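Local coordinates for protein tryptophan decarboxylase 1 (Oryza sativa subsp. japonica, PDB 6KHO) that catalyses the pyridoxal 5'-phosphate-dependent decarboxylation of L-tryptophan to tryptamine and of 5-hydroxy-L-tryptophan to serotonin, at residues A27-V30 against R31-H35; A189-R193 against S194-G198; R420-D423 against R424-V427. All coordinates share one frame; numbering follows the deposited sequence.

Contact 1. Residues A27-V30 against R31-H35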
loop_
_atom_site.group_PDB
_atom_site.type_symbol
_atom_site.label_atom_id
_atom_site.label_comp_id
_atom_site.label_asym_id
_atom_site.label_seq_id
_atom_site.Cartn_x
_atom_site.Cartn_y
_atom_site.Cartn_z
ATOM N N ALA A 27 -18.775 -1.636 22.166
ATOM C CA ALA A 27 -18.383 -3.009 22.478
ATOM C C ALA A 27 -19.320 -4.024 21.838
ATOM O O ALA A 27 -18.867 -5.043 21.306
ATOM C CB ALA A 27 -18.349 -3.211 23.994
ATOM N N ASP A 28 -20.631 -3.772 21.897
ATOM C CA ASP A 28 -21.600 -4.723 21.359
ATOM C C ASP A 28 -21.383 -4.954 19.863
ATOM O O ASP A 28 -21.360 -6.102 19.400
ATOM C CB ASP A 28 -23.026 -4.226 21.621
ATOM C CG ASP A 28 -23.451 -4.382 23.086
ATOM O OD1 ASP A 28 -22.669 -4.924 23.902
ATOM O OD2 ASP A 28 -24.574 -3.953 23.421
ATOM N N ASP A 29 -21.245 -3.868 19.091
ATOM C CA ASP A 29 -21.087 -3.991 17.642
ATOM C C ASP A 29 -19.754 -4.628 17.267
ATOM O O ASP A 29 -19.688 -5.433 16.325
ATOM C CB ASP A 29 -21.201 -2.622 16.969
ATOM C CG ASP A 29 -22.631 -2.108 16.905
ATOM O OD1 ASP A 29 -23.551 -2.769 17.448
ATOM O OD2 ASP A 29 -22.820 -1.024 16.307
ATOM N N VAL A 30 -18.674 -4.243 17.952
ATOM C CA VAL A 30 -17.371 -4.828 17.650
ATOM C C VAL A 30 -17.435 -6.344 17.781
ATOM O O VAL A 30 -17.016 -7.083 16.884
ATOM C CB VAL A 30 -16.277 -4.221 18.549
ATOM C CG1 VAL A 30 -14.987 -5.036 18.438
ATOM C CG2 VAL A 30 -16.017 -2.773 18.151
ATOM N N ARG A 31 -18.016 -6.834 18.869
ATOM C CA ARG A 31 -18.061 -8.281 19.056
ATOM C C ARG A 31 -18.997 -8.947 18.046
ATOM O O ARG A 31 -18.654 -9.977 17.464
ATOM C CB ARG A 31 -18.487 -8.617 20.486
ATOM C CG ARG A 31 -18.348 -10.099 20.833
ATOM C CD ARG A 31 -18.796 -10.379 22.273
ATOM N NE ARG A 31 -18.809 -11.808 22.591
ATOM C CZ ARG A 31 -19.825 -12.629 22.328
ATOM N NH1 ARG A 31 -20.918 -12.163 21.732
ATOM N NH2 ARG A 31 -19.751 -13.915 22.660
ATOM N N SER A 32 -20.195 -8.396 17.841
ATOM C CA SER A 32 -21.135 -9.141 17.011
ATOM C C SER A 32 -20.800 -9.027 15.522
ATOM O O SER A 32 -20.903 -10.025 14.804
ATOM C CB SER A 32 -22.575 -8.714 17.298
ATOM O OG SER A 32 -22.881 -7.447 16.789
ATOM N N TYR A 33 -20.385 -7.846 15.032
ATOM C CA TYR A 33 -19.982 -7.758 13.625
ATOM C C TYR A 33 -18.843 -8.722 13.333
ATOM O O TYR A 33 -18.854 -9.427 12.313
ATOM C CB TYR A 33 -19.536 -6.344 13.246
ATOM C CG TYR A 33 -20.561 -5.220 13.205
ATOM C CD1 TYR A 33 -21.774 -5.279 13.901
ATOM C CD2 TYR A 33 -20.279 -4.067 12.488
ATOM C CE1 TYR A 33 -22.670 -4.209 13.863
ATOM C CE2 TYR A 33 -21.154 -3.002 12.447
ATOM C CZ TYR A 33 -22.341 -3.071 13.132
ATOM O OH TYR A 33 -23.182 -1.984 13.056
ATOM N N LEU A 34 -17.830 -8.757 14.210
ATOM C CA LEU A 34 -16.682 -9.625 13.943
ATOM C C LEU A 34 -17.048 -11.102 14.065
ATOM O O LEU A 34 -16.527 -11.931 13.307
ATOM C CB LEU A 34 -15.514 -9.267 14.869
ATOM C CG LEU A 34 -14.892 -7.891 14.579
ATOM C CD1 LEU A 34 -13.666 -7.648 15.444
ATOM C CD2 LEU A 34 -14.511 -7.723 13.098
ATOM N N HIS A 35 -17.946 -11.457 14.999
ATOM C CA HIS A 35 -18.390 -12.847 15.088
ATOM C C HIS A 35 -19.125 -13.264 13.821
ATOM O O HIS A 35 -18.968 -14.393 13.341
ATOM C CB HIS A 35 -19.285 -13.047 16.326
ATOM C CG HIS A 35 -18.510 -13.187 17.601
ATOM N ND1 HIS A 35 -17.187 -13.580 17.626
ATOM C CD2 HIS A 35 -18.864 -12.989 18.892
ATOM C CE1 HIS A 35 -16.759 -13.612 18.876
ATOM N NE2 HIS A 35 -17.756 -13.256 19.663
HETATM O O HOH W 1 -24.637 -5.249 18.022
#

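Contact 2. Residues A189-R193 against S194-G198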
loop_
_atom_site.group_PDB
_atom_site.type_symbol
_atom_site.label_atom_id
_atom_site.label_comp_id
_atom_site.label_asym_id
_atom_site.label_seq_id
_atom_site.Cartn_x
_atom_site.Cartn_y
_atom_site.Cartn_z
ATOM N N ALA A 189 22.017 8.241 -7.628
ATOM C CA ALA A 189 23.458 8.050 -7.539
ATOM C C ALA A 189 24.116 8.199 -8.905
ATOM O O ALA A 189 25.192 8.802 -9.019
ATOM C CB ALA A 189 23.766 6.679 -6.936
ATOM N N ALA A 190 23.482 7.665 -9.954
ATOM C CA ALA A 190 24.046 7.758 -11.297
ATOM C C ALA A 190 24.092 9.205 -11.778
ATOM O O ALA A 190 25.105 9.654 -12.333
ATOM C CB ALA A 190 23.237 6.888 -12.267
ATOM N N LEU A 191 23.000 9.948 -11.582
ATOM C CA LEU A 191 22.975 11.363 -11.948
ATOM C C LEU A 191 24.055 12.152 -11.218
ATOM O O LEU A 191 24.715 13.013 -11.804
ATOM C CB LEU A 191 21.603 11.961 -11.637
ATOM C CG LEU A 191 20.423 11.498 -12.498
ATOM C CD1 LEU A 191 19.107 12.142 -11.992
ATOM C CD2 LEU A 191 20.686 11.803 -13.976
ATOM N N ARG A 192 24.240 11.878 -9.933
ATOM C CA ARG A 192 25.215 12.628 -9.155
ATOM C C ARG A 192 26.638 12.342 -9.637
ATOM O O ARG A 192 27.424 13.268 -9.878
ATOM C CB ARG A 192 25.035 12.279 -7.677
ATOM C CG ARG A 192 26.081 12.819 -6.739
ATOM C CD ARG A 192 25.892 12.172 -5.365
ATOM N NE ARG A 192 24.708 12.692 -4.685
ATOM C CZ ARG A 192 23.796 11.947 -4.062
ATOM N NH1 ARG A 192 23.914 10.619 -4.029
ATOM N NH2 ARG A 192 22.766 12.545 -3.469
ATOM N N ARG A 193 26.983 11.064 -9.812
ATOM C CA ARG A 193 28.361 10.738 -10.156
ATOM C C ARG A 193 28.693 11.043 -11.616
ATOM O O ARG A 193 29.854 11.331 -11.928
ATOM C CB ARG A 193 28.655 9.271 -9.832
ATOM C CG ARG A 193 28.009 8.263 -10.762
ATOM C CD ARG A 193 28.303 6.822 -10.315
ATOM N NE ARG A 193 28.199 6.637 -8.863
ATOM C CZ ARG A 193 27.362 5.790 -8.254
ATOM N NH1 ARG A 193 26.523 5.030 -8.966
ATOM N NH2 ARG A 193 27.369 5.707 -6.924
ATOM N N SER A 194 27.711 10.996 -12.519
ATOM C CA SER A 194 27.953 11.274 -13.932
ATOM C C SER A 194 27.910 12.760 -14.263
ATOM O O SER A 194 28.161 13.133 -15.411
ATOM C CB SER A 194 26.949 10.517 -14.809
ATOM O OG SER A 194 25.663 11.107 -14.746
ATOM N N GLY A 195 27.617 13.619 -13.296
ATOM C CA GLY A 195 27.661 15.042 -13.555
ATOM C C GLY A 195 26.473 15.586 -14.317
ATOM O O GLY A 195 26.621 16.545 -15.084
ATOM N N SER A 196 25.296 14.993 -14.140
ATOM C CA SER A 196 24.089 15.549 -14.733
ATOM C C SER A 196 23.869 16.975 -14.228
ATOM O O SER A 196 24.138 17.290 -13.065
ATOM C CB SER A 196 22.885 14.658 -14.386
ATOM O OG SER A 196 21.646 15.265 -14.730
ATOM N N ASP A 197 23.406 17.851 -15.119
ATOM C CA ASP A 197 22.998 19.202 -14.728
ATOM C C ASP A 197 21.545 19.099 -14.272
ATOM O O ASP A 197 20.611 19.185 -15.072
ATOM C CB ASP A 197 23.171 20.187 -15.883
ATOM C CG ASP A 197 24.626 20.269 -16.399
ATOM O OD1 ASP A 197 25.572 20.289 -15.573
ATOM O OD2 ASP A 197 24.822 20.331 -17.636
ATOM N N GLY A 198 21.346 18.896 -12.969
ATOM C CA GLY A 198 20.005 18.604 -12.484
ATOM C C GLY A 198 19.546 17.276 -13.058
ATOM O O GLY A 198 20.265 16.275 -12.980
#

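Contact 3. Residues R420-D423 against R424-V427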
loop_
_atom_site.group_PDB
_atom_site.type_symbol
_atom_site.label_atom_id
_atom_site.label_comp_id
_atom_site.label_asym_id
_atom_site.label_seq_id
_atom_site.Cartn_x
_atom_site.Cartn_y
_atom_site.Cartn_z
ATOM N N ARG A 420 3.936 -36.021 -18.203
ATOM C CA ARG A 420 4.980 -36.703 -18.959
ATOM C C ARG A 420 4.579 -38.119 -19.366
ATOM O O ARG A 420 5.132 -38.648 -20.336
ATOM C CB ARG A 420 6.284 -36.723 -18.150
ATOM C CG ARG A 420 6.999 -35.368 -18.065
ATOM C CD ARG A 420 8.321 -35.481 -17.310
ATOM N NE ARG A 420 8.893 -34.173 -16.981
ATOM C CZ ARG A 420 9.557 -33.410 -17.842
ATOM N NH1 ARG A 420 9.738 -33.821 -19.092
ATOM N NH2 ARG A 420 10.048 -32.236 -17.460
ATOM N N GLY A 421 3.630 -38.733 -18.662
ATOM C CA GLY A 421 3.116 -40.051 -18.973
ATOM C C GLY A 421 2.014 -40.087 -20.011
ATOM O O GLY A 421 1.389 -41.136 -20.197
ATOM N N ASP A 422 1.750 -38.975 -20.692
ATOM C CA ASP A 422 0.702 -38.893 -21.707
ATOM C C ASP A 422 1.321 -38.252 -22.939
ATOM O O ASP A 422 1.665 -37.067 -22.915
ATOM C CB ASP A 422 -0.500 -38.086 -21.202
ATOM C CG ASP A 422 -1.728 -38.194 -22.114
ATOM O OD1 ASP A 422 -1.643 -37.822 -23.305
ATOM O OD2 ASP A 422 -2.795 -38.635 -21.630
ATOM N N ASP A 423 1.453 -39.033 -24.014
ATOM C CA ASP A 423 2.173 -38.570 -25.193
ATOM C C ASP A 423 1.421 -37.509 -25.980
ATOM O O ASP A 423 1.978 -36.969 -26.942
ATOM C CB ASP A 423 2.505 -39.753 -26.099
ATOM C CG ASP A 423 3.698 -40.533 -25.599
ATOM O OD1 ASP A 423 3.648 -41.016 -24.443
ATOM O OD2 ASP A 423 4.690 -40.647 -26.356
ATOM N N ARG A 424 0.183 -37.188 -25.603
ATOM C CA ARG A 424 -0.480 -36.048 -26.222
ATOM C C ARG A 424 0.052 -34.723 -25.691
ATOM O O ARG A 424 -0.181 -33.679 -26.311
ATOM C CB ARG A 424 -1.986 -36.108 -25.984
ATOM C CG ARG A 424 -2.733 -37.179 -26.743
ATOM C CD ARG A 424 -4.169 -37.218 -26.266
ATOM N NE ARG A 424 -4.264 -37.754 -24.910
ATOM C CZ ARG A 424 -5.366 -37.711 -24.171
ATOM N NH1 ARG A 424 -6.458 -37.142 -24.658
ATOM N NH2 ARG A 424 -5.374 -38.229 -22.948
ATOM N N PHE A 425 0.750 -34.746 -24.561
ATOM C CA PHE A 425 1.163 -33.536 -23.867
ATOM C C PHE A 425 2.680 -33.468 -23.780
ATOM O O PHE A 425 3.371 -34.490 -23.826
ATOM C CB PHE A 425 0.556 -33.487 -22.454
ATOM C CG PHE A 425 -0.945 -33.446 -22.441
ATOM C CD1 PHE A 425 -1.616 -32.239 -22.541
ATOM C CD2 PHE A 425 -1.683 -34.614 -22.340
ATOM C CE1 PHE A 425 -2.998 -32.191 -22.528
ATOM C CE2 PHE A 425 -3.067 -34.579 -22.334
ATOM C CZ PHE A 425 -3.728 -33.363 -22.430
ATOM N N GLU A 426 3.193 -32.248 -23.639
ATOM C CA GLU A 426 4.607 -32.026 -23.375
ATOM C C GLU A 426 4.766 -31.020 -22.245
ATOM O O GLU A 426 3.966 -30.090 -22.113
ATOM C CB GLU A 426 5.354 -31.530 -24.622
ATOM C CG GLU A 426 4.755 -30.307 -25.297
ATOM C CD GLU A 426 5.599 -29.826 -26.473
ATOM O OE1 GLU A 426 6.803 -30.162 -26.502
ATOM O OE2 GLU A 426 5.062 -29.117 -27.360
ATOM N N VAL A 427 5.790 -31.229 -21.421
ATOM C CA VAL A 427 6.197 -30.253 -20.416
ATOM C C VAL A 427 7.184 -29.309 -21.087
ATOM O O VAL A 427 8.235 -29.743 -21.564
ATOM C CB VAL A 427 6.819 -30.931 -19.187
ATOM C CG1 VAL A 427 7.436 -29.888 -18.256
ATOM C CG2 VAL A 427 5.766 -31.758 -18.445
#

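Contact 1. Residues A27-V30 against R31-H35
Asp29 lays its side chain along the ring of Tyr33, one helical turn ahead, in the opening turns of helix 27-47. It is a CH-pi contact: CB of Asp29 sits over one face of the Tyr33 ring, 4.1 Å from its centroid and offset toward the rim. The first torsion of each residue sets CG anti to its own carbonyl carbon (-75° for Asp29, -68° for Tyr33), which lays the two side chains side by side, pointing the same way. Carboxylate and ring are nearly parallel, their planes 18° apart. Phe77 stacks with the same ring.

Apolar contact is looser one residue further on, where Val30 CG1 and Leu34 CD1 lie side by side at 4.2 Å.

The backbone bonds are those of a regular alpha-helix. Tyr33 N donates to Asp29 O at 2.8 Å, while the bond from Leu34 N to Val30 O is longer, 3.3 Å. Among the polar side chains, a water donates to Asp29 OD1 at 2.8 Å and also hydrogen-bonds Ser32 OG at 3.1 Å. Asn26 OD1 accepts from Asp29 N just ahead of these turns.

Several of the residues also pack against the second subunit: Tyr33 on its Ala110, Leu34 on its Val38, and His35 ring to ring with its own counterpart. Tyr33 thus combines a carboxylate-bearing neighbour on its ring face with packing from the other chain, and the carboxylates of Asp28 and Asp29, placed at the N-terminal end, probably interact favourably with the helix dipole.

Contact 2. Residues A189-R193 against S194-G198
The carbonyl plane of Ala190 receives two donors from Ser194, tilted to opposite faces: the hydroxyl OG on one and the backbone N on the other, each 2.9 Å from Ala190 O. By contrast, Ser196 N approaches Leu191 O in the carbonyl plane, at 3.1 Å, as part of the Schellman motif that ends helix 175-194. The guanidinium of Arg193 has Ala189 O over one face, offset toward the rim.

Gly195, at a positive phi of 77°, turns the chain back, so that the bond from Ser196 N to Leu191 O is joined by a weak one from Gly195 N to Arg192 O. Ser194 can bond twice to the same oxygen because its OG stands between the backbone N and the carbonyl carbon (chi1 74°), folded back along the helix. The carbonyls of Ala190 and Leu191 are thus each met, and that of Arg192 weakly, as the chain leaves for the loop before strand 205-210. Behind this turn, Ala190 and Leu191 rest on Leu205, and Ser194 touches Val262 of strand 262-269.

Ser196 OG hydrogen-bonds Gly201 N further along the loop. On the apolar side, the CD2 methyl of Leu191 meets Ser196 CB at 3.6 Å.

Contact 3. Residues R420-D423 against R424-V427
Asp422 and Arg424 are joined by a two-pronged salt bridge made side-on to the guanidinium. Arg424 NE donates to Asp422 OD1 at 3.1 Å and Arg424 NH2 to Asp422 OD2 at 2.9 Å; each oxygen uses its syn lone pair. The fit is not flat, since carboxylate and guanidinium planes are 33° apart. OD1 has a second donor: Arg424 N reaches its anti lone pair at 3.0 Å, which makes an Asx turn. Three bonds therefore hold the carboxylate and fix its rotation, and they would be expected to favour its ionised form. The side chain comes within reach because Asp422 CG lies anti to the backbone N (chi1 -169°), while the Arg424 chain bends at chi3 to bring its head back.

The main chain adds a type I turn from Asp422 to Phe425, closed by Phe425 N donating to Asp422 O at 3.0 Å. OD1 of Asp422 also lies at the edge of the Phe425 ring, 3.4 Å from CD2. At the far end of the contact, Val427 crosses Arg420 at about a right angle, its CG1 over one guanidinium face and 3.6 Å from NH2; the charge of that arginine is met by a salt bridge to Glu416. Glu426 OE2 forms a salt bridge with Arg439 NE, and Asp423 O takes a weak hydrogen bond from Arg441 NE.

This tight turn links helix 386-420 to strand 425-427, an outer strand of the C-terminal antiparallel sheet. Backbone bonds pair Arg424 with Arg441 and Glu426 with Arg439, while the buried Phe425 ring touches Val419, Phe438 and Ile440, edge-to-face with Trp502 of helix 495-513.

In the fold
The three contacts follow one another along the chain, neither nesting nor crossing, and each is a local stretch without a gap. Contact 1 lies in the first modelled helix, 27-47, where the N-terminal region meets the second subunit. Contact 2 ends helix 175-194 and starts the loop to strand 205-210, so it belongs to the large domain built round the seven-stranded mixed sheet characteristic of fold-type I pyridoxal phosphate enzymes. Contact 3 closes the turn from helix 386-420 into the four-stranded antiparallel sheet near the C terminus. Their centres are 54 to 57 Å apart, and all three lie away from the cofactor pocket.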